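Local atomic coordinates of 1,4-dihydroxy-2-naphthoyl-CoA hydrolase (Escherichia coli, PDB entry 1VH5), a protein that catalyses the hydrolysis of 1,4-dihydroxy-2-naphthoyl-CoA to 1,4-dihydroxy-2-naphthoate and CoA in menaquinone biosynthesis, and also hydrolyses many other acyl-CoA thioesters. Residues A[38-43]-A[61-66]; A[67-72]-A[131-136]. One frame throughout, in Å; residues are numbered along the deposited sequence. Where two conformers were deposited one is given.

Interaction 1 of 2, residues A[38-43]-A[61-66]; sequences LEATMP and VVLAES
The flat groups here are the peptides of Ala40 and Thr41, and one methyl of Leu63 sits over a face of each. Leu63 CD1 stands 4.1 Å from Ala40 O, almost straight above that carbonyl plane, and takes a similar place over the Thr41 carbonyl. The N-H and C=O groups of the strand are engaged in the sheet, in backbone bonds such as those of Ala40 with Gly102 and Thr41 with Arg29. The same methyl meets Ala40 CB at 4.2 Å; a small residue suits this position.

Met42 and Leu63 run alongside one another, each with its end beside the root of the other. Met42 starts extended, CG anti to the backbone N, which carries the chain out toward helix 57-74; a bend at chi3 (69°) then turns the methyl aside, along the flank of Leu63. Its SD rests 4.0 Å from Leu63 CB and its CE 4.1 Å from the same carbon, while Leu63 CD2 approaches Met42 CB at 4.2 Å. A flexible thioether fits such a place, and it also touches Ala59 and Val100.

Within the helix, Ser66 OG donates to Val62 O (2.7 Å) from above the carbonyl plane, and Ser66 N reaches that oxygen from the opposite face. OG is also hydrogen-bonded to His56 of the second subunit.

The contact rests on close fit and dispersion, with a Leu63 methyl over two peptide carbonyls, rather than on hydrogen bonds or charge. Polar chemistry is kept elsewhere on the helix, where OE1 of Glu65, the inferred nucleophile or proton acceptor, is hydrogen-bonded to NE2 of His91 of the second subunit.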
ATOM      1  N   LEU A  38     -14.423  10.052   7.322  1.00 15.58           N
ATOM      2  CA  LEU A  38     -13.284   9.986   8.238  1.00 14.93           C
ATOM      3  C   LEU A  38     -12.044  10.514   7.512  1.00 14.94           C
ATOM      4  O   LEU A  38     -11.795  10.122   6.370  1.00 16.14           O
ATOM      5  CB  LEU A  38     -13.118   8.562   8.756  1.00 15.82           C
ATOM      6  CG  LEU A  38     -12.092   8.288   9.845  1.00 15.67           C
ATOM      7  CD1 LEU A  38     -12.379   9.070  11.143  1.00 17.27           C
ATOM      8  CD2 LEU A  38     -12.018   6.798  10.103  1.00 15.46           C
ATOM      9  N   GLU A  39     -11.281  11.433   8.119  1.00 14.87           N
ATOM     10  CA  GLU A  39     -10.082  11.973   7.467  1.00 16.00           C
ATOM     11  C   GLU A  39      -8.847  11.752   8.321  1.00 15.98           C
ATOM     12  O   GLU A  39      -8.877  11.857   9.557  1.00 16.71           O
ATOM     13  CB  GLU A  39     -10.176  13.486   7.204  1.00 17.38           C
ATOM     14  CG  GLU A  39     -11.444  13.917   6.505  1.00 20.68           C
ATOM     15  CD  GLU A  39     -11.541  15.418   6.286  1.00 22.62           C
ATOM     16  OE1 GLU A  39     -10.624  16.165   6.715  1.00 24.50           O
ATOM     17  OE2 GLU A  39     -12.546  15.843   5.663  1.00 26.09           O
ATOM     18  N   ALA A  40      -7.742  11.437   7.633  1.00 16.29           N
ATOM     19  CA  ALA A  40      -6.444  11.345   8.278  1.00 15.72           C
ATOM     20  C   ALA A  40      -5.371  11.912   7.362  1.00 14.94           C
ATOM     21  O   ALA A  40      -5.512  11.875   6.129  1.00 14.99           O
ATOM     22  CB  ALA A  40      -6.133   9.946   8.642  1.00 16.86           C
ATOM     23  N   THR A  41      -4.284  12.412   7.951  1.00 14.35           N
ATOM     24  CA  THR A  41      -3.155  12.883   7.147  1.00 15.81           C
ATOM     25  C   THR A  41      -1.898  12.045   7.371  1.00 15.07           C
ATOM     26  O   THR A  41      -1.789  11.293   8.299  1.00 15.96           O
ATOM     27  CB  THR A  41      -2.822  14.355   7.432  1.00 15.03           C
ATOM     28  OG1 THR A  41      -2.423  14.479   8.809  1.00 17.72           O
ATOM     29  CG2 THR A  41      -4.028  15.259   7.203  1.00 16.76           C
ATOM     30  N   MET A  42      -0.941  12.214   6.461  1.00 15.19           N
ATOM     31  CA  MET A  42       0.326  11.475   6.466  1.00 14.77           C
ATOM     32  C   MET A  42       1.390  12.340   5.827  1.00 15.03           C
ATOM     33  O   MET A  42       1.139  12.980   4.810  1.00 14.55           O
ATOM     34  CB  MET A  42       0.183  10.171   5.674  1.00 14.17           C
ATOM     35  CG  MET A  42       1.431   9.266   5.573  1.00 15.84           C
ATOM     36  SD  MET A  42       1.148   7.799   4.589  1.00 16.09           S
ATOM     37  CE  MET A  42       0.992   8.526   3.063  1.00 16.33           C
ATOM     38  N   PRO A  43       2.592  12.373   6.421  1.00 15.63           N
ATOM     39  CA  PRO A  43       3.641  13.210   5.837  1.00 15.63           C
ATOM     40  C   PRO A  43       4.199  12.559   4.579  1.00 14.07           C
ATOM     41  O   PRO A  43       4.166  11.318   4.434  1.00 14.64           O
ATOM     42  CB  PRO A  43       4.728  13.213   6.932  1.00 16.88           C
ATOM     43  CG  PRO A  43       4.583  11.882   7.599  1.00 17.95           C
ATOM     44  CD  PRO A  43       3.076  11.643   7.601  1.00 16.83           C
ATOM     45  N   VAL A  61      -1.563   3.883  -0.363  1.00 11.95           N
ATOM     46  CA  VAL A  61      -2.436   2.729  -0.085  1.00 11.93           C
ATOM     47  C   VAL A  61      -2.409   2.376   1.399  1.00 11.83           C
ATOM     48  O   VAL A  61      -3.437   2.016   1.976  1.00 11.87           O
ATOM     49  CB  VAL A  61      -2.099   1.534  -1.006  1.00 12.27           C
ATOM     50  CG1 VAL A  61      -3.019   0.350  -0.662  1.00 12.93           C
ATOM     51  CG2 VAL A  61      -2.274   1.932  -2.481  1.00 13.96           C
ATOM     52  N   VAL A  62      -1.255   2.484   2.051  1.00 11.62           N
ATOM     53  CA  VAL A  62      -1.245   2.347   3.505  1.00 11.98           C
ATOM     54  C   VAL A  62      -2.223   3.341   4.160  1.00 11.32           C
ATOM     55  O   VAL A  62      -3.012   2.976   5.032  1.00 12.49           O
ATOM     56  CB  VAL A  62       0.159   2.551   4.110  1.00 12.79           C
ATOM     57  CG1 VAL A  62       0.078   2.521   5.643  1.00 14.12           C
ATOM     58  CG2 VAL A  62       1.130   1.446   3.634  1.00 13.70           C
ATOM     59  N   LEU A  63      -2.175   4.586   3.725  1.00 11.89           N
ATOM     60  CA  LEU A  63      -3.067   5.604   4.280  1.00 12.87           C
ATOM     61  C   LEU A  63      -4.535   5.204   4.026  1.00 12.29           C
ATOM     62  O   LEU A  63      -5.376   5.186   4.971  1.00 12.49           O
ATOM     63  CB  LEU A  63      -2.726   6.999   3.735  1.00 13.18           C
ATOM     64  CG  LEU A  63      -3.670   8.132   4.198  1.00 13.24           C
ATOM     65  CD1 LEU A  63      -3.617   8.317   5.724  1.00 13.48           C
ATOM     66  CD2 LEU A  63      -3.286   9.422   3.489  1.00 15.84           C
ATOM     67  N   ALA A  64      -4.857   4.839   2.778  1.00 12.26           N
ATOM     68  CA  ALA A  64      -6.234   4.487   2.422  1.00 12.55           C
ATOM     69  C   ALA A  64      -6.707   3.298   3.239  1.00 11.83           C
ATOM     70  O   ALA A  64      -7.841   3.310   3.761  1.00 12.68           O
ATOM     71  CB  ALA A  64      -6.350   4.177   0.929  1.00 13.03           C
ATOM     72  N   GLU A  65      -5.893   2.242   3.346  1.00 12.51           N
ATOM     73  CA  GLU A  65      -6.335   1.053   4.057  1.00 12.59           C
ATOM     74  C   GLU A  65      -6.434   1.341   5.550  1.00 12.71           C
ATOM     75  O   GLU A  65      -7.312   0.796   6.225  1.00 13.87           O
ATOM     76  CB  GLU A  65      -5.400  -0.149   3.784  1.00 13.68           C
ATOM     77  CG  GLU A  65      -5.925  -1.432   4.435  1.00 17.54           C
ATOM     78  CD  GLU A  65      -5.629  -2.700   3.680  1.00 18.49           C
ATOM     79  OE1 GLU A  65      -5.302  -2.655   2.464  1.00 20.07           O
ATOM     80  OE2 GLU A  65      -5.719  -3.739   4.353  1.00 19.97           O
ATOM     81  N   SER A  66      -5.524   2.155   6.097  1.00 13.43           N
ATOM     82  CA  SER A  66      -5.578   2.473   7.542  1.00 13.89           C
ATOM     83  C   SER A  66      -6.869   3.195   7.897  1.00 13.98           C
ATOM     84  O   SER A  66      -7.457   2.933   8.944  1.00 16.09           O
ATOM     85  CB  SER A  66      -4.405   3.374   7.907  1.00 12.84           C
ATOM     86  OG  SER A  66      -3.159   2.696   7.757  1.00 13.79           O
TER

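Interaction 2 of 2, residues A[67-72]-A[131-136]; sequences IGSVAG and SRLTTA
Leu133 reaches from strand 127-138 to the backbone of Gly68 and Ser69, a meeting of sheet and central helix that belongs to the hotdog fold, in which a curved antiparallel sheet wraps a long helix. The leucine approaches end-on: with chi1 at 173° the branch extends away from the strand, which brings CD2 to the helix. That methyl lies nearly straight above one face of the Gly68-Ser69 peptide, 3.6 Å from Gly68 C and 3.7 Å from Ser69 N.

Such an approach is possible because Gly68 has no side chain on the surface turned to the strand, and the two backbones come to 6.7 Å between Gly68 CA and Leu133 CA. Gly72, one turn further on, presents a similarly bare surface near Thr135. The helix stays regular through both glycines, with Gly72 N bonded to Gly68 O at 2.9 Å. Leucine suits position 133 because its branch delivers one methyl to the peptide face, while its side chain also touches Ile87 in the adjoining strand.

Ser69 stands beside the leucine, at the border of this apolar contact; in one of its two conformers its hydroxyl is hydrogen-bonded to Glu65 O, one turn back in the helix. The surroundings are functional: the side chain of Leu133 comes within about 4 Å (nearest atoms) of Gly84, which binds substrate, so this packing adjoins the substrate site. Beyond the leucine, the side-chain amide of Gln114 ties the two elements together indirectly, its NE2 bonded to Gly72 O and its OE1 to Thr135 OG1.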
ATOM      1  N   ILE A  67      -7.302   4.113   7.042  1.00 13.34           N
ATOM      2  CA  ILE A  67      -8.536   4.883   7.279  1.00 14.24           C
ATOM      3  C   ILE A  67      -9.750   4.006   7.058  1.00 13.86           C
ATOM      4  O   ILE A  67     -10.636   3.925   7.914  1.00 13.16           O
ATOM      5  CB  ILE A  67      -8.658   6.138   6.382  1.00 14.96           C
ATOM      6  CG1 ILE A  67      -7.489   7.107   6.610  1.00 14.55           C
ATOM      7  CG2 ILE A  67      -9.950   6.893   6.722  1.00 14.08           C
ATOM      8  CD1 ILE A  67      -7.378   8.146   5.525  1.00 13.77           C
ATOM      9  N   GLY A  68      -9.791   3.307   5.920  1.00 13.53           N
ATOM     10  CA  GLY A  68     -10.945   2.469   5.604  1.00 14.06           C
ATOM     11  C   GLY A  68     -11.162   1.352   6.615  1.00 13.46           C
ATOM     12  O   GLY A  68     -12.303   1.000   6.919  1.00 13.40           O
ATOM     13  N   SER A  69     -10.080   0.734   7.084  1.00 13.67           N
ATOM     14  CA  SER A  69     -10.240  -0.355   8.062  1.00 14.52           C
ATOM     15  C   SER A  69     -10.870   0.116   9.363  1.00 15.13           C
ATOM     16  O   SER A  69     -11.734  -0.569   9.908  1.00 15.90           O
ATOM     17  CB  SER A  69      -8.873  -0.953   8.423  0.65 16.13           C
ATOM     18  OG  SER A  69      -8.243  -1.516   7.289  0.65 17.41           O
ATOM     19  N   VAL A  70     -10.439   1.271   9.878  1.00 14.51           N
ATOM     20  CA  VAL A  70     -11.024   1.801  11.109  1.00 14.99           C
ATOM     21  C   VAL A  70     -12.448   2.283  10.833  1.00 14.79           C
ATOM     22  O   VAL A  70     -13.334   2.005  11.624  1.00 14.67           O
ATOM     23  CB  VAL A  70     -10.236   3.113  11.532  0.65 16.36           C
ATOM     24  CG1 VAL A  70     -11.044   3.970  12.531  0.65 16.05           C
ATOM     25  CG2 VAL A  70      -8.865   2.809  12.077  0.65 19.08           C
ATOM     26  N   ALA A  71     -12.699   2.925   9.686  1.00 13.72           N
ATOM     27  CA  ALA A  71     -14.077   3.357   9.374  1.00 13.54           C
ATOM     28  C   ALA A  71     -15.000   2.151   9.345  1.00 13.32           C
ATOM     29  O   ALA A  71     -16.124   2.175   9.899  1.00 14.01           O
ATOM     30  CB  ALA A  71     -14.117   4.101   8.040  1.00 14.18           C
ATOM     31  N   GLY A  72     -14.535   1.070   8.735  1.00 12.49           N
ATOM     32  CA  GLY A  72     -15.319  -0.166   8.659  1.00 12.40           C
ATOM     33  C   GLY A  72     -15.652  -0.684  10.052  1.00 12.50           C
ATOM     34  O   GLY A  72     -16.813  -1.057  10.350  1.00 12.72           O
ATOM     35  N   SER A 131      -8.861   5.591  -4.301  1.00 11.92           N
ATOM     36  CA  SER A 131      -8.806   4.200  -3.896  1.00 11.97           C
ATOM     37  C   SER A 131     -10.173   3.700  -3.451  1.00 11.23           C
ATOM     38  O   SER A 131     -11.054   4.491  -3.081  1.00 13.32           O
ATOM     39  CB  SER A 131      -7.790   3.983  -2.813  0.65 12.68           C
ATOM     40  OG  SER A 131      -8.296   4.451  -1.597  0.65 16.18           O
ATOM     41  N   ARG A 132     -10.349   2.387  -3.537  1.00 12.30           N
ATOM     42  CA  ARG A 132     -11.509   1.706  -2.965  1.00 12.01           C
ATOM     43  C   ARG A 132     -11.058   0.489  -2.153  1.00 10.97           C
ATOM     44  O   ARG A 132     -10.146  -0.205  -2.582  1.00 12.63           O
ATOM     45  CB  ARG A 132     -12.441   1.209  -4.084  1.00 14.94           C
ATOM     46  CG  ARG A 132     -13.247   2.282  -4.830  1.00 17.96           C
ATOM     47  CD  ARG A 132     -14.430   1.728  -5.663  1.00 20.46           C
ATOM     48  NE  ARG A 132     -14.085   0.506  -6.419  1.00 20.22           N
ATOM     49  CZ  ARG A 132     -13.500   0.521  -7.611  1.00 16.72           C
ATOM     50  NH1 ARG A 132     -13.189  -0.598  -8.196  1.00 15.60           N
ATOM     51  NH2 ARG A 132     -13.214   1.642  -8.250  1.00 19.69           N
ATOM     52  N   LEU A 133     -11.699   0.232  -0.994  1.00 12.77           N
ATOM     53  CA  LEU A 133     -11.432  -0.895  -0.125  1.00 12.53           C
ATOM     54  C   LEU A 133     -12.717  -1.657   0.072  1.00 12.63           C
ATOM     55  O   LEU A 133     -13.743  -1.058   0.409  1.00 12.74           O
ATOM     56  CB  LEU A 133     -10.914  -0.363   1.233  1.00 13.43           C
ATOM     57  CG  LEU A 133     -10.736  -1.421   2.329  1.00 14.52           C
ATOM     58  CD1 LEU A 133      -9.619  -2.438   2.055  1.00 15.78           C
ATOM     59  CD2 LEU A 133     -10.594  -0.765   3.752  1.00 16.48           C
ATOM     60  N   THR A 134     -12.667  -2.970  -0.144  1.00 11.41           N
ATOM     61  CA  THR A 134     -13.759  -3.873   0.175  1.00 12.48           C
ATOM     62  C   THR A 134     -13.430  -4.656   1.418  1.00 12.45           C
ATOM     63  O   THR A 134     -12.350  -5.255   1.466  1.00 12.21           O
ATOM     64  CB  THR A 134     -14.017  -4.813  -1.022  1.00 14.19           C
ATOM     65  OG1 THR A 134     -14.343  -4.032  -2.178  1.00 15.76           O
ATOM     66  CG2 THR A 134     -15.205  -5.760  -0.760  1.00 15.14           C
ATOM     67  N   THR A 135     -14.357  -4.683   2.391  1.00 13.41           N
ATOM     68  CA  THR A 135     -14.170  -5.477   3.617  1.00 13.53           C
ATOM     69  C   THR A 135     -15.283  -6.473   3.776  1.00 15.18           C
ATOM     70  O   THR A 135     -16.375  -6.308   3.227  1.00 14.94           O
ATOM     71  CB  THR A 135     -14.208  -4.581   4.853  1.00 15.32           C
ATOM     72  OG1 THR A 135     -15.527  -4.003   4.961  1.00 15.38           O
ATOM     73  CG2 THR A 135     -13.201  -3.437   4.758  1.00 15.75           C
ATOM     74  N   ALA A 136     -14.982  -7.513   4.525  1.00 15.31           N
ATOM     75  CA  ALA A 136     -16.015  -8.429   5.025  1.00 16.31           C
ATOM     76  C   ALA A 136     -16.227  -8.195   6.516  1.00 16.19           C
ATOM     77  O   ALA A 136     -15.276  -7.953   7.261  1.00 15.76           O
ATOM     78  CB  ALA A 136     -15.622  -9.862   4.786  1.00 17.62           C
TER

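Overall arrangement
Both contacts are buried and share helix 57-74, taken at successive turns, and both set it against the same curved sheet; their centres lie 11 Å apart. Interaction 1, nearer the centre of the chain, joins the helix to strand 38-43 by apolar side chains lying alongside one another, with a leucine methyl over the strand's carbonyls. Interaction 2 brings strand 127-138 against the glycine-rich surface of the helix, so a side chain meets backbone there. Neither has a direct hydrogen bond across it. They merge where Ile67 CG1 packs on Ala40 CB at 3.7 Å. The second subunit reaches residues of interaction 1, whereas no other chain of the assembly touches the segments of interaction 2.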